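Local coordinates for protein monovalent Na+/H+ antiporter subunit D (Dietzia sp. DQ12-45-1b, PDB 7D3U) that belongs to a multi-subunit membrane antiporter complex and probably helps exchange sodium ions for protons across the cell membrane, at residues 3-8 / 59-64; 77-82 / 256-261; 360-365 / 427-432. All coordinates share one frame; numbering follows the deposited sequence.

Contact 1 (3-8 / 59-64); sequences LESALT and VVHQVA. With LMT (dodecyl-beta-D-maltoside), chain I.
One face of the His61 imidazole lies against the backbone of 3-8. Ser5 CA sits above it, 3.5 Å from the ring centroid and 17° off the normal, a CH-pi contact, and Glu4 O comes down beside it, 3.2 Å from His61 CG. At the ring's edge, near its plane, the methyl Thr8 CG2 stands 3.7 Å from His61 ND1. With CG anti to the backbone N (chi1 176°), the imidazole reaches from its strand toward the turn. That strand, 59-62, pairs antiparallel with 73-76 in a two-stranded sheet, and His61 bonds through its backbone to Phe74; 3-8 is the lead-in to helix 9-23, with a 3-10 turn at 5-7. Glu4 O, although over the ring, is held by Leu7 N at 3.0 Å, and Thr8 OG1 donates to Ser5 O at 2.7 Å, nearly along the C=O axis, so the turn is braced from within. Ser5 OG bonds to Thr2. An alanine in place of His61 would probably loosen the seat of this turn, since it removes the ring whose face carries Ser5 CA and whose edge meets Thr8 CG2. Farther along, Val59 CG1 meets Leu7 CD2 at 3.8 Å and also touches Glu4 CG. Phe869 and Ser873 of antiporter subunit A pack on Ser5 and His61, respectively, and Leu3 CD1 approaches the maltoside oxygen O2' of the detergent at 3.2 Å.

Contact 2 (77-82 / 256-261); sequences DMFSAL and AIYRIY. With LMT (dodecyl-beta-D-maltoside), chain R.
Asp77 and Arg259 point at each other tip to tip. The guanidinium takes the carboxylate end-on with its two terminal nitrogens, one to each oxygen: NH2 donates to Asp77 OD1 at 2.6 Å and NH1 to Asp77 OD2 at 2.4 Å, a spacing not to be read closely at this resolution. Each oxygen uses its syn lone pair, the one on the side of its twin. The two flat groups are not quite coplanar, with planes 34° apart, and OD1 is the oxygen that lies farther from the guanidinium plane.

Arg259 gets there by a folded route. CG leaves anti to the backbone N, and bends at both chi2 and chi3 then carry the guanidinium across to the other segment. Ser80 OG stands at the edge of the guanidinium, 2.9 Å from Arg259 NH2, and the OH of Tyr255, one turn earlier on the same helix, is hydrogen-bonded to both Arg259 NH2 and Ser80 OG. Over one guanidinium face lies Phe79 CD2.

Phe79, its CG anti to the backbone N, turns its ring edge to the other helix, where CE2 meets Tyr258 CB at 3.7 Å. The Phe79 and Tyr258 rings meet obliquely, centroids 5.9 Å apart and planes at 61°. Tyr258 is fixed at its far end by a bond from OH to Ile311 O, and Ile327 of helix 320-350 touches both side chains. Tyr261 faces elsewhere, with a detergent alkyl chain over one face of its ring.

All five touching residues are buried, so the opposite charges probably depend on each other for compensation: this is a buried bidentate arginine-carboxylate salt bridge, joining the loop that leads into helix 80-101 to helix 249-263 within the helical membrane domain.

Contact 3 (360-365 / 427-432); sequences SGLAKT and TGIFLG
Gly361 O is gripped by two backbone donors, Lys364 N at 2.8 Å and Thr365 N at 3.2 Å. Those bonds close the short helix 362-365, with Gly361 as its N-cap. The contact is a meeting of helix ends: the first N-H groups of this helix are turned to carbonyls at the C-terminal end of the long helix 405-430, part of which is predicted to span the membrane and which ends in a pi-helical turn at 427-430. The touching runs, 360-363 and 429-432, head 90° apart.

Phe430 O takes the better of the two bonds across the gap, from Ala363 N at 3.1 Å. The N-H points at it at 158°, and the donor lies in the carbonyl plane, on a lone pair. Next to it Leu362 N reaches Ile429 O at 3.4 Å, a weak bond. Using N-H groups of the first helical turn in this way satisfies donors that have no carbonyl of their own helix to bond.

Two glycines suit the close approach: a CB on Gly361 would crowd Gly432 O, and one on Gly432 would crowd Ser360 CB. Their backbones are a separate reason, Gly361 having a positive phi and Gly432 a phi of 141°, where a CB would jam against the preceding carbonyl.

Side chains close the flanks. The Leu362 and Ile429 side chains cross obliquely, CD2 of the first 3.7 Å from CG2 of the second. Phe373 stacks on the Phe430 ring, and Ile347 of helix 320-350 touches Leu362, Ile429 and Phe430. From neighbouring subunits, His118 of subunit C packs on Ser360 and Thr150 of subunit A on Leu431. Phe430, its CG anti to the carbonyl carbon, has Ala363 N near its ring edge and Ile429 CG2 over one face, and its CB rests 3.7 Å from Ala363 CB.

Overall arrangement
Followed from the N terminus, the three contacts come in series; none nests in another and none crosses. Contact 1 brings strand 59-62 back to the turn before helix 9-23, closing a loop that holds helices 9-23 and 28-49. Strand 73-76 then leads straight into contact 2, which closes the longest loop, from the start of helix 80-101 to helix 249-263. Contact 3 closes a shorter one, returning helix 405-430 to the segment before helix 367-380. Contacts 1 and 2 are near neighbours, centres about 17 Å apart, whereas contact 3 lies across the chain's centre, its centre about 51 Å from that of contact 1.

Contact 1 (3-8 / 59-64)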
loop_
_atom_site.group_PDB
_atom_site.type_symbol
_atom_site.label_atom_id
_atom_site.label_comp_id
_atom_site.label_asym_id
_atom_site.label_seq_id
_atom_site.Cartn_x
_atom_site.Cartn_y
_atom_site.Cartn_z
ATOM N N LEU A 3 15.101 12.840 28.927
ATOM C CA LEU A 3 13.796 12.200 28.777
ATOM C C LEU A 3 13.167 12.610 27.450
ATOM O O LEU A 3 12.174 12.022 27.014
ATOM C CB LEU A 3 12.889 12.526 29.972
ATOM C CG LEU A 3 11.651 11.679 30.298
ATOM C CD1 LEU A 3 10.443 12.020 29.450
ATOM C CD2 LEU A 3 11.986 10.202 30.165
ATOM N N GLU A 4 13.783 13.577 26.769
ATOM C CA GLU A 4 13.493 13.857 25.372
ATOM C C GLU A 4 14.599 13.388 24.447
ATOM O O GLU A 4 14.331 13.128 23.273
ATOM C CB GLU A 4 13.261 15.357 25.149
ATOM C CG GLU A 4 12.238 15.971 26.076
ATOM C CD GLU A 4 12.279 17.483 26.059
ATOM O OE1 GLU A 4 13.234 18.046 25.484
ATOM O OE2 GLU A 4 11.355 18.108 26.618
ATOM N N SER A 5 15.832 13.289 24.945
ATOM C CA SER A 5 16.876 12.610 24.190
ATOM C C SER A 5 16.528 11.144 23.984
ATOM O O SER A 5 16.974 10.530 23.010
ATOM C CB SER A 5 18.216 12.748 24.910
ATOM O OG SER A 5 18.410 14.075 25.368
ATOM N N ALA A 6 15.731 10.573 24.885
ATOM C CA ALA A 6 15.268 9.201 24.752
ATOM C C ALA A 6 14.154 9.052 23.726
ATOM O O ALA A 6 13.684 7.932 23.507
ATOM C CB ALA A 6 14.794 8.670 26.107
ATOM N N LEU A 7 13.724 10.146 23.095
ATOM C CA LEU A 7 12.748 10.040 22.018
ATOM C C LEU A 7 13.335 9.330 20.810
ATOM O O LEU A 7 12.609 8.652 20.075
ATOM C CB LEU A 7 12.249 11.428 21.624
ATOM C CG LEU A 7 10.813 11.541 21.125
ATOM C CD1 LEU A 7 9.906 10.629 21.922
ATOM C CD2 LEU A 7 10.347 12.976 21.232
ATOM N N THR A 8 14.642 9.474 20.586
ATOM C CA THR A 8 15.307 8.793 19.486
ATOM C C THR A 8 15.423 7.293 19.706
ATOM O O THR A 8 15.733 6.571 18.754
ATOM C CB THR A 8 16.698 9.386 19.270
ATOM O OG1 THR A 8 17.341 9.557 20.537
ATOM C CG2 THR A 8 16.596 10.729 18.580
ATOM N N VAL A 59 6.441 17.632 22.243
ATOM C CA VAL A 59 7.798 17.333 22.682
ATOM C C VAL A 59 8.691 17.253 21.452
ATOM O O VAL A 59 8.464 16.428 20.563
ATOM C CB VAL A 59 7.848 16.027 23.484
ATOM C CG1 VAL A 59 9.285 15.607 23.701
ATOM C CG2 VAL A 59 7.132 16.203 24.807
ATOM N N VAL A 60 9.709 18.108 21.403
ATOM C CA VAL A 60 10.598 18.209 20.254
ATOM C C VAL A 60 12.026 18.015 20.728
ATOM O O VAL A 60 12.479 18.704 21.647
ATOM C CB VAL A 60 10.450 19.564 19.539
ATOM C CG1 VAL A 60 11.603 19.784 18.581
ATOM C CG2 VAL A 60 9.126 19.625 18.810
ATOM N N HIS A 61 12.734 17.083 20.100
ATOM C CA HIS A 61 14.128 16.803 20.414
ATOM C C HIS A 61 14.974 17.062 19.178
ATOM O O HIS A 61 14.808 16.389 18.158
ATOM C CB HIS A 61 14.305 15.363 20.889
ATOM C CG HIS A 61 15.729 14.986 21.137
ATOM N ND1 HIS A 61 16.314 13.874 20.573
ATOM C CD2 HIS A 61 16.689 15.578 21.885
ATOM C CE1 HIS A 61 17.572 13.796 20.965
ATOM N NE2 HIS A 61 17.825 14.818 21.762
ATOM N N GLN A 62 15.869 18.040 19.263
ATOM C CA GLN A 62 16.781 18.337 18.163
ATOM C C GLN A 62 17.882 17.287 18.172
ATOM O O GLN A 62 18.789 17.333 19.006
ATOM C CB GLN A 62 17.348 19.744 18.296
ATOM C CG GLN A 62 16.303 20.800 18.591
ATOM C CD GLN A 62 15.421 21.096 17.397
ATOM O OE1 GLN A 62 15.768 20.778 16.260
ATOM N NE2 GLN A 62 14.272 21.709 17.649
ATOM N N VAL A 63 17.789 16.324 17.252
ATOM C CA VAL A 63 18.769 15.246 17.189
ATOM C C VAL A 63 20.163 15.834 17.048
ATOM O O VAL A 63 20.401 16.712 16.211
ATOM C CB VAL A 63 18.439 14.295 16.031
ATOM C CG1 VAL A 63 19.567 13.306 15.821
ATOM C CG2 VAL A 63 17.140 13.567 16.305
ATOM N N ALA A 64 21.084 15.366 17.891
ATOM C CA ALA A 64 22.466 15.821 18.021
ATOM C C ALA A 64 22.573 17.186 18.687
ATOM O O ALA A 64 23.687 17.705 18.820
ATOM C CB ALA A 64 23.213 15.857 16.679
HETATM C C1B LMT I . 4.585 14.831 32.607
HETATM C C2B LMT I . 5.499 15.634 33.545
HETATM C C3B LMT I . 5.307 17.148 33.327
HETATM C C4B LMT I . 3.805 17.546 33.318
HETATM C C5B LMT I . 3.003 16.558 32.442
HETATM C C6B LMT I . 3.236 16.834 30.959
HETATM O O1B LMT I . 4.728 13.478 32.881
HETATM O O2B LMT I . 5.169 15.284 34.828
HETATM O O3B LMT I . 5.987 17.599 32.222
HETATM O "O4'" LMT I . 3.295 17.534 34.599
HETATM O O5B LMT I . 3.255 15.211 32.756
HETATM O O6B LMT I . 2.059 17.194 30.358
HETATM C "C1'" LMT I . 6.081 10.056 30.905
HETATM C "C2'" LMT I . 7.085 11.233 31.001
HETATM C "C3'" LMT I . 6.626 12.359 31.968
HETATM C "C4'" LMT I . 5.132 12.653 31.817
HETATM C "C5'" LMT I . 4.480 11.278 31.993
HETATM C "C6'" LMT I . 3.001 11.300 32.269
HETATM O "O1'" LMT I . 6.270 9.391 29.730
HETATM O "O2'" LMT I . 8.266 10.738 31.487
HETATM O "O3'" LMT I . 7.351 13.492 31.749
HETATM O "O5'" LMT I . 4.745 10.520 30.856
HETATM O "O6'" LMT I . 2.544 12.507 31.815
HETATM C C1 LMT I . 7.230 8.364 29.767
HETATM C C2 LMT I . 8.071 8.601 28.551
HETATM C C3 LMT I . 8.890 7.450 28.075
HETATM C C4 LMT I . 9.648 7.920 26.863
HETATM C C5 LMT I . 9.773 6.811 25.879
HETATM C C6 LMT I . 10.982 6.960 25.026
HETATM C C7 LMT I . 11.809 5.713 25.109
HETATM C C8 LMT I . 11.431 4.810 23.991
HETATM C C9 LMT I . 12.036 3.448 24.075
HETATM C C10 LMT I . 11.785 2.772 22.760
HETATM C C11 LMT I . 11.950 1.293 22.867
HETATM C C12 LMT I . 11.769 0.627 21.548
#

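Contact 2 (77-82 / 256-261)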
loop_
_atom_site.group_PDB
_atom_site.type_symbol
_atom_site.label_atom_id
_atom_site.label_comp_id
_atom_site.label_asym_id
_atom_site.label_seq_id
_atom_site.Cartn_x
_atom_site.Cartn_y
_atom_site.Cartn_z
ATOM N N ASP A 77 3.510 14.777 19.158
ATOM C CA ASP A 77 2.435 15.730 19.420
ATOM C C ASP A 77 1.070 15.057 19.402
ATOM O O ASP A 77 0.115 15.579 18.820
ATOM C CB ASP A 77 2.473 16.877 18.413
ATOM C CG ASP A 77 2.396 16.394 16.980
ATOM O OD1 ASP A 77 3.002 15.348 16.673
ATOM O OD2 ASP A 77 1.730 17.061 16.161
ATOM N N MET A 78 0.965 13.874 20.008
ATOM C CA MET A 78 -0.309 13.189 20.231
ATOM C C MET A 78 -0.930 12.729 18.915
ATOM O O MET A 78 -1.924 11.997 18.906
ATOM C CB MET A 78 -1.271 14.093 21.014
ATOM C CG MET A 78 -2.606 13.465 21.384
ATOM S SD MET A 78 -2.458 11.744 21.890
ATOM C CE MET A 78 -2.364 11.921 23.662
ATOM N N PHE A 79 -0.331 13.117 17.796
ATOM C CA PHE A 79 -0.598 12.477 16.518
ATOM C C PHE A 79 0.492 11.469 16.194
ATOM O O PHE A 79 0.207 10.307 15.883
ATOM C CB PHE A 79 -0.706 13.527 15.407
ATOM C CG PHE A 79 -1.324 13.010 14.143
ATOM C CD1 PHE A 79 -2.075 11.849 14.146
ATOM C CD2 PHE A 79 -1.151 13.685 12.949
ATOM C CE1 PHE A 79 -2.642 11.372 12.984
ATOM C CE2 PHE A 79 -1.716 13.213 11.785
ATOM C CZ PHE A 79 -2.463 12.056 11.802
ATOM N N SER A 80 1.750 11.899 16.297
ATOM C CA SER A 80 2.860 10.963 16.225
ATOM C C SER A 80 2.757 9.911 17.319
ATOM O O SER A 80 3.055 8.740 17.083
ATOM C CB SER A 80 4.185 11.716 16.326
ATOM O OG SER A 80 4.202 12.830 15.452
ATOM N N ALA A 81 2.305 10.298 18.512
ATOM C CA ALA A 81 2.228 9.344 19.615
ATOM C C ALA A 81 1.140 8.303 19.374
ATOM O O ALA A 81 1.352 7.103 19.596
ATOM C CB ALA A 81 1.987 10.080 20.931
ATOM N N LEU A 82 -0.038 8.746 18.926
ATOM C CA LEU A 82 -1.111 7.807 18.621
ATOM C C LEU A 82 -0.719 6.880 17.480
ATOM O O LEU A 82 -0.966 5.668 17.537
ATOM C CB LEU A 82 -2.395 8.562 18.282
ATOM C CG LEU A 82 -3.214 9.041 19.479
ATOM C CD1 LEU A 82 -4.357 9.927 19.026
ATOM C CD2 LEU A 82 -3.733 7.857 20.269
ATOM N N ALA A 256 1.658 11.555 6.732
ATOM C CA ALA A 256 2.470 12.565 6.070
ATOM C C ALA A 256 1.607 13.592 5.357
ATOM O O ALA A 256 1.889 14.791 5.418
ATOM C CB ALA A 256 3.425 11.905 5.085
ATOM N N ILE A 257 0.558 13.143 4.665
ATOM C CA ILE A 257 -0.339 14.085 4.001
ATOM C C ILE A 257 -0.983 15.004 5.026
ATOM O O ILE A 257 -1.067 16.223 4.827
ATOM C CB ILE A 257 -1.399 13.334 3.176
ATOM C CG1 ILE A 257 -0.756 12.674 1.958
ATOM C CG2 ILE A 257 -2.494 14.284 2.734
ATOM C CD1 ILE A 257 -1.751 12.105 0.979
ATOM N N TYR A 258 -1.428 14.436 6.150
ATOM C CA TYR A 258 -2.024 15.243 7.208
ATOM C C TYR A 258 -1.049 16.301 7.704
ATOM O O TYR A 258 -1.374 17.492 7.738
ATOM C CB TYR A 258 -2.467 14.349 8.362
ATOM C CG TYR A 258 -3.900 13.891 8.272
ATOM C CD1 TYR A 258 -4.306 13.014 7.280
ATOM C CD2 TYR A 258 -4.847 14.332 9.183
ATOM C CE1 TYR A 258 -5.609 12.593 7.194
ATOM C CE2 TYR A 258 -6.153 13.915 9.104
ATOM C CZ TYR A 258 -6.528 13.046 8.108
ATOM O OH TYR A 258 -7.831 12.624 8.022
ATOM N N ARG A 259 0.158 15.881 8.085
ATOM C CA ARG A 259 1.127 16.817 8.643
ATOM C C ARG A 259 1.512 17.890 7.635
ATOM O O ARG A 259 1.605 19.073 7.982
ATOM C CB ARG A 259 2.368 16.064 9.120
ATOM C CG ARG A 259 3.402 16.944 9.786
ATOM C CD ARG A 259 2.974 17.306 11.191
ATOM N NE ARG A 259 3.161 16.195 12.115
ATOM C CZ ARG A 259 2.661 16.156 13.344
ATOM N NH1 ARG A 259 1.937 17.168 13.799
ATOM N NH2 ARG A 259 2.883 15.105 14.119
ATOM N N ILE A 260 1.733 17.501 6.378
ATOM C CA ILE A 260 2.168 18.460 5.369
ATOM C C ILE A 260 1.072 19.475 5.088
ATOM O O ILE A 260 1.310 20.688 5.114
ATOM C CB ILE A 260 2.605 17.731 4.087
ATOM C CG1 ILE A 260 3.900 16.964 4.332
ATOM C CG2 ILE A 260 2.805 18.720 2.965
ATOM C CD1 ILE A 260 4.963 17.792 4.989
ATOM N N TYR A 261 -0.148 19.005 4.817
ATOM C CA TYR A 261 -1.213 19.946 4.506
ATOM C C TYR A 261 -1.634 20.765 5.716
ATOM O O TYR A 261 -2.184 21.857 5.543
ATOM C CB TYR A 261 -2.426 19.220 3.929
ATOM C CG TYR A 261 -3.412 20.165 3.291
ATOM C CD1 TYR A 261 -3.211 20.637 2.004
ATOM C CD2 TYR A 261 -4.529 20.603 3.983
ATOM C CE1 TYR A 261 -4.101 21.511 1.421
ATOM C CE2 TYR A 261 -5.422 21.477 3.407
ATOM C CZ TYR A 261 -5.204 21.926 2.126
ATOM O OH TYR A 261 -6.095 22.797 1.547
HETATM C C1B LMT R . -4.575 32.421 -9.404
HETATM C C2B LMT R . -4.534 32.419 -10.945
HETATM C C3B LMT R . -4.903 33.804 -11.505
HETATM C C4B LMT R . -5.703 34.617 -10.462
HETATM C C5B LMT R . -4.806 34.778 -9.219
HETATM C C6B LMT R . -5.642 35.235 -8.028
HETATM O O1B LMT R . -3.852 31.337 -8.921
HETATM O O2B LMT R . -3.259 32.074 -11.308
HETATM O O3B LMT R . -5.559 33.706 -12.703
HETATM O "O4'" LMT R . -6.035 35.856 -10.957
HETATM O O5B LMT R . -4.066 33.616 -8.892
HETATM O O6B LMT R . -4.830 35.483 -6.952
HETATM C "C1'" LMT R . -2.335 28.415 -8.153
HETATM C "C2'" LMT R . -2.721 28.785 -9.593
HETATM C "C3'" LMT R . -4.229 29.098 -9.642
HETATM C "C4'" LMT R . -4.571 30.169 -8.598
HETATM C "C5'" LMT R . -4.033 29.640 -7.249
HETATM C "C6'" LMT R . -5.030 29.671 -6.122
HETATM O "O1'" LMT R . -1.735 27.188 -8.122
HETATM O "O2'" LMT R . -2.041 29.922 -9.935
HETATM O "O3'" LMT R . -4.947 27.972 -9.399
HETATM O "O5'" LMT R . -3.520 28.343 -7.385
HETATM O "O6'" LMT R . -6.254 29.877 -6.701
HETATM C C1 LMT R . -2.519 26.137 -7.618
HETATM C C2 LMT R . -1.558 25.295 -6.838
HETATM C C3 LMT R . -1.856 23.836 -6.779
HETATM C C4 LMT R . -1.796 23.424 -5.335
HETATM C C5 LMT R . -2.358 22.056 -5.173
HETATM C C6 LMT R . -2.738 21.767 -3.763
HETATM C C7 LMT R . -3.316 20.390 -3.676
HETATM C C8 LMT R . -3.717 20.116 -2.274
HETATM C C9 LMT R . -4.322 18.768 -2.077
HETATM C C10 LMT R . -4.596 18.606 -0.610
HETATM C C11 LMT R . -6.062 18.609 -0.323
HETATM C C12 LMT R . -6.448 17.466 0.551
#

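Contact 3 (360-365 / 427-432)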
loop_
_atom_site.group_PDB
_atom_site.type_symbol
_atom_site.label_atom_id
_atom_site.label_comp_id
_atom_site.label_asym_id
_atom_site.label_seq_id
_atom_site.Cartn_x
_atom_site.Cartn_y
_atom_site.Cartn_z
ATOM N N SER A 360 -16.584 -23.490 2.584
ATOM C CA SER A 360 -17.933 -23.318 3.099
ATOM C C SER A 360 -17.992 -23.834 4.527
ATOM O O SER A 360 -17.263 -24.755 4.899
ATOM C CB SER A 360 -18.962 -24.049 2.230
ATOM O OG SER A 360 -19.024 -23.484 0.933
ATOM N N GLY A 361 -18.869 -23.225 5.319
ATOM C CA GLY A 361 -19.105 -23.692 6.668
ATOM C C GLY A 361 -18.025 -23.366 7.668
ATOM O O GLY A 361 -18.056 -23.900 8.780
ATOM N N LEU A 362 -17.068 -22.506 7.315
ATOM C CA LEU A 362 -16.000 -22.164 8.245
ATOM C C LEU A 362 -16.520 -21.469 9.495
ATOM O O LEU A 362 -15.804 -21.408 10.500
ATOM C CB LEU A 362 -14.961 -21.284 7.556
ATOM C CG LEU A 362 -13.707 -22.010 7.076
ATOM C CD1 LEU A 362 -14.079 -23.187 6.199
ATOM C CD2 LEU A 362 -12.799 -21.058 6.331
ATOM N N ALA A 363 -17.745 -20.943 9.460
ATOM C CA ALA A 363 -18.343 -20.385 10.664
ATOM C C ALA A 363 -18.782 -21.467 11.636
ATOM O O ALA A 363 -19.004 -21.172 12.814
ATOM C CB ALA A 363 -19.533 -19.498 10.302
ATOM N N LYS A 364 -18.914 -22.708 11.171
ATOM C CA LYS A 364 -19.313 -23.815 12.029
ATOM C C LYS A 364 -18.117 -24.583 12.571
ATOM O O LYS A 364 -18.117 -24.984 13.739
ATOM C CB LYS A 364 -20.232 -24.768 11.263
ATOM C CG LYS A 364 -20.683 -25.972 12.069
ATOM C CD LYS A 364 -21.787 -26.735 11.358
ATOM C CE LYS A 364 -22.332 -27.852 12.232
ATOM N NZ LYS A 364 -21.296 -28.879 12.525
ATOM N N THR A 365 -17.094 -24.791 11.747
ATOM C CA THR A 365 -15.927 -25.552 12.165
ATOM C C THR A 365 -14.869 -24.688 12.834
ATOM O O THR A 365 -14.087 -25.199 13.642
ATOM C CB THR A 365 -15.307 -26.271 10.965
ATOM O OG1 THR A 365 -14.379 -25.398 10.312
ATOM C CG2 THR A 365 -16.384 -26.675 9.978
ATOM N N THR A 427 -20.557 -14.984 3.125
ATOM C CA THR A 427 -21.416 -16.008 2.547
ATOM C C THR A 427 -20.612 -17.033 1.759
ATOM O O THR A 427 -20.943 -18.224 1.768
ATOM C CB THR A 427 -22.466 -15.354 1.649
ATOM O OG1 THR A 427 -23.205 -14.391 2.408
ATOM C CG2 THR A 427 -23.425 -16.392 1.100
ATOM N N GLY A 428 -19.553 -16.598 1.080
ATOM C CA GLY A 428 -18.765 -17.511 0.280
ATOM C C GLY A 428 -17.703 -18.276 1.029
ATOM O O GLY A 428 -17.127 -19.211 0.467
ATOM N N ILE A 429 -17.420 -17.912 2.279
ATOM C CA ILE A 429 -16.413 -18.589 3.084
ATOM C C ILE A 429 -17.015 -19.206 4.341
ATOM O O ILE A 429 -16.744 -20.365 4.668
ATOM C CB ILE A 429 -15.250 -17.639 3.448
ATOM C CG1 ILE A 429 -14.423 -17.313 2.209
ATOM C CG2 ILE A 429 -14.368 -18.255 4.513
ATOM C CD1 ILE A 429 -13.179 -16.519 2.509
ATOM N N PHE A 430 -17.848 -18.451 5.053
ATOM C CA PHE A 430 -18.261 -18.853 6.391
ATOM C C PHE A 430 -19.641 -19.489 6.451
ATOM O O PHE A 430 -19.838 -20.429 7.227
ATOM C CB PHE A 430 -18.225 -17.649 7.335
ATOM C CG PHE A 430 -16.843 -17.125 7.587
ATOM C CD1 PHE A 430 -16.301 -16.149 6.774
ATOM C CD2 PHE A 430 -16.081 -17.619 8.626
ATOM C CE1 PHE A 430 -15.031 -15.671 6.999
ATOM C CE2 PHE A 430 -14.809 -17.142 8.853
ATOM C CZ PHE A 430 -14.286 -16.168 8.041
ATOM N N LEU A 431 -20.599 -19.017 5.663
ATOM C CA LEU A 431 -21.953 -19.549 5.710
ATOM C C LEU A 431 -22.100 -20.707 4.731
ATOM O O LEU A 431 -21.698 -20.603 3.569
ATOM C CB LEU A 431 -22.975 -18.458 5.396
ATOM C CG LEU A 431 -23.201 -17.429 6.502
ATOM C CD1 LEU A 431 -24.393 -16.549 6.172
ATOM C CD2 LEU A 431 -23.394 -18.116 7.840
ATOM N N GLY A 432 -22.680 -21.805 5.208
ATOM C CA GLY A 432 -22.897 -22.969 4.375
ATOM C C GLY A 432 -22.654 -24.265 5.116
ATOM O O GLY A 432 -22.289 -24.253 6.296
#